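Local coordinates for long form salivary protein D7L1 (Aedes aegypti, PDB 3DXL) that binds and sequesters biogenic amines and leukotrienes of the vertebrate host during mosquito blood feeding, each class in its own pocket, at residues V193-I197 and R198-K202. Numbering follows the deposited sequence.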
loop_
_atom_site.group_PDB
_atom_site.type_symbol
_atom_site.label_atom_id
_atom_site.label_comp_id
_atom_site.label_asym_id
_atom_site.label_seq_id
_atom_site.Cartn_x
_atom_site.Cartn_y
_atom_site.Cartn_z
ATOM N N VAL A 193 9.858 -2.795 -6.289
ATOM C CA VAL A 193 8.594 -3.451 -6.629
ATOM C C VAL A 193 8.004 -4.191 -5.422
ATOM O O VAL A 193 6.826 -4.018 -5.100
ATOM C CB VAL A 193 8.755 -4.415 -7.823
ATOM C CG1 VAL A 193 7.470 -5.179 -8.073
ATOM C CG2 VAL A 193 9.167 -3.648 -9.072
ATOM N N MET A 194 8.822 -5.008 -4.764
ATOM C CA MET A 194 8.348 -5.818 -3.636
ATOM C C MET A 194 7.854 -4.967 -2.466
ATOM O O MET A 194 6.892 -5.332 -1.793
ATOM C CB MET A 194 9.436 -6.789 -3.170
ATOM C CG MET A 194 9.828 -7.826 -4.209
ATOM S SD MET A 194 8.631 -9.164 -4.437
ATOM C CE MET A 194 9.004 -10.213 -3.018
ATOM N N LYS A 195 8.511 -3.836 -2.225
ATOM C CA LYS A 195 8.031 -2.918 -1.194
ATOM C C LYS A 195 6.788 -2.172 -1.669
ATOM O O LYS A 195 5.872 -1.914 -0.887
ATOM C CB LYS A 195 9.136 -1.958 -0.756
ATOM C CG LYS A 195 10.152 -2.653 0.114
ATOM C CD LYS A 195 11.299 -1.751 0.487
ATOM C CE LYS A 195 12.238 -2.440 1.453
ATOM N NZ LYS A 195 13.568 -1.789 1.461
ATOM N N GLY A 196 6.734 -1.847 -2.956
ATOM C CA GLY A 196 5.598 -1.122 -3.509
ATOM C C GLY A 196 4.296 -1.889 -3.499
ATOM O O GLY A 196 3.220 -1.300 -3.446
ATOM N N ILE A 197 4.382 -3.214 -3.573
ATOM C CA ILE A 197 3.192 -4.053 -3.436
ATOM C C ILE A 197 3.100 -4.704 -2.063
ATOM O O ILE A 197 2.255 -5.567 -1.838
ATOM C CB ILE A 197 3.089 -5.102 -4.548
ATOM C CG1 ILE A 197 4.291 -6.083 -4.473
ATOM C CG2 ILE A 197 2.924 -4.369 -5.880
ATOM C CD1 ILE A 197 4.260 -7.234 -5.452
ATOM N N ARG A 198 3.985 -4.272 -1.165
ATOM C CA ARG A 198 3.886 -4.576 0.269
ATOM C C ARG A 198 4.168 -6.040 0.622
ATOM O O ARG A 198 3.818 -6.510 1.697
ATOM C CB ARG A 198 2.537 -4.087 0.842
ATOM C CG ARG A 198 2.518 -2.607 1.250
ATOM C CD ARG A 198 2.540 -1.641 0.065
ATOM N NE ARG A 198 2.424 -0.250 0.504
ATOM C CZ ARG A 198 2.416 0.807 -0.297
ATOM N NH1 ARG A 198 2.527 0.674 -1.613
ATOM N NH2 ARG A 198 2.304 2.026 0.222
ATOM N N TYR A 199 4.824 -6.763 -0.287
ATOM C CA TYR A 199 5.307 -8.114 0.036
ATOM C C TYR A 199 6.464 -8.039 1.026
ATOM O O TYR A 199 6.681 -8.977 1.787
ATOM C CB TYR A 199 5.778 -8.862 -1.208
ATOM C CG TYR A 199 4.700 -9.328 -2.145
ATOM C CD1 TYR A 199 3.378 -8.917 -2.014
ATOM C CD2 TYR A 199 5.028 -10.164 -3.206
ATOM C CE1 TYR A 199 2.418 -9.340 -2.901
ATOM C CE2 TYR A 199 4.086 -10.587 -4.094
ATOM C CZ TYR A 199 2.781 -10.183 -3.951
ATOM O OH TYR A 199 1.842 -10.590 -4.854
ATOM N N ILE A 200 7.191 -6.918 0.991
ATOM C CA ILE A 200 8.282 -6.625 1.912
ATOM C C ILE A 200 7.960 -5.297 2.581
ATOM O O ILE A 200 7.552 -4.346 1.915
ATOM C CB ILE A 200 9.647 -6.524 1.166
ATOM C CG1 ILE A 200 9.975 -7.839 0.437
ATOM C CG2 ILE A 200 10.782 -6.105 2.103
ATOM C CD1 ILE A 200 10.381 -9.011 1.328
ATOM N N THR A 201 8.117 -5.254 3.902
ATOM C CA THR A 201 7.840 -4.040 4.693
ATOM C C THR A 201 8.973 -3.015 4.590
ATOM O O THR A 201 10.044 -3.299 4.060
ATOM C CB THR A 201 7.639 -4.394 6.188
ATOM O OG1 THR A 201 8.877 -4.847 6.734
ATOM C CG2 THR A 201 6.570 -5.464 6.360
ATOM N N LYS A 202 8.742 -1.826 5.156
ATOM C CA LYS A 202 9.774 -0.777 5.236
ATOM C C LYS A 202 11.082 -1.217 5.924
ATOM O O LYS A 202 12.159 -0.722 5.585
ATOM C CB LYS A 202 9.211 0.484 5.912
ATOM C CG LYS A 202 8.922 0.332 7.407
ATOM C CD LYS A 202 8.547 1.660 8.059
ATOM C CE LYS A 202 8.493 1.533 9.574
ATOM N NZ LYS A 202 8.119 2.814 10.243
HETATM O O HOH W 1 6.415 -1.921 1.839
HETATM O O HOH W 2 12.645 0.549 2.898
#
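Past the last turn of helix 184-196 the chain folds back on M194 in a Schellman motif: R198 has positive phi (70°), Y199 N returns to M194 O (2.9 Å) and R198 N to K195 O (3.0 Å), both weak bonds. I200 N adds a straighter bond to M194 O at 3.2 Å. The residue in the left-handed position is an arginine and not the usual glycine. Its side chain, bent at chi2 (71°), returns to the terminal carbonyls of the helix, and R198 NH1 bonds to G196 O at 2.8 Å, the acceptor lying near the guanidinium plane; NH1 also meets E7, while F11 makes a cation-pi contact. On the buried side the ring of Y199 lies over I197. With CG1 set between the backbone N and the carbonyl carbon, I197 CD1 sits 3.5 Å from the centroid of the Y199 ring, 8° off the normal, a CH-pi contact. M194, bent at chi2 and chi3, brings SD obliquely to within 3.9 Å of Y199 CD2 and CE to the ring edge, a Met-aromatic contact that is also the motif's apolar pair; Y199 OH reaches D214. I200 CG1 meets M194 CB at 3.8 Å, and both side chains touch S244 and Y247 of helix 243-253. K195 stretches across I200, its amine held by D191 and N204. One water bridges K195 O and I200 O, donating to both. Shared between G196 O and E7, the R198 charge probably compensates both, while sulfur, methyl and ring fill the inner side of the turn, where I197 and Y199 meet helix 257-271 of the amine-binding domain.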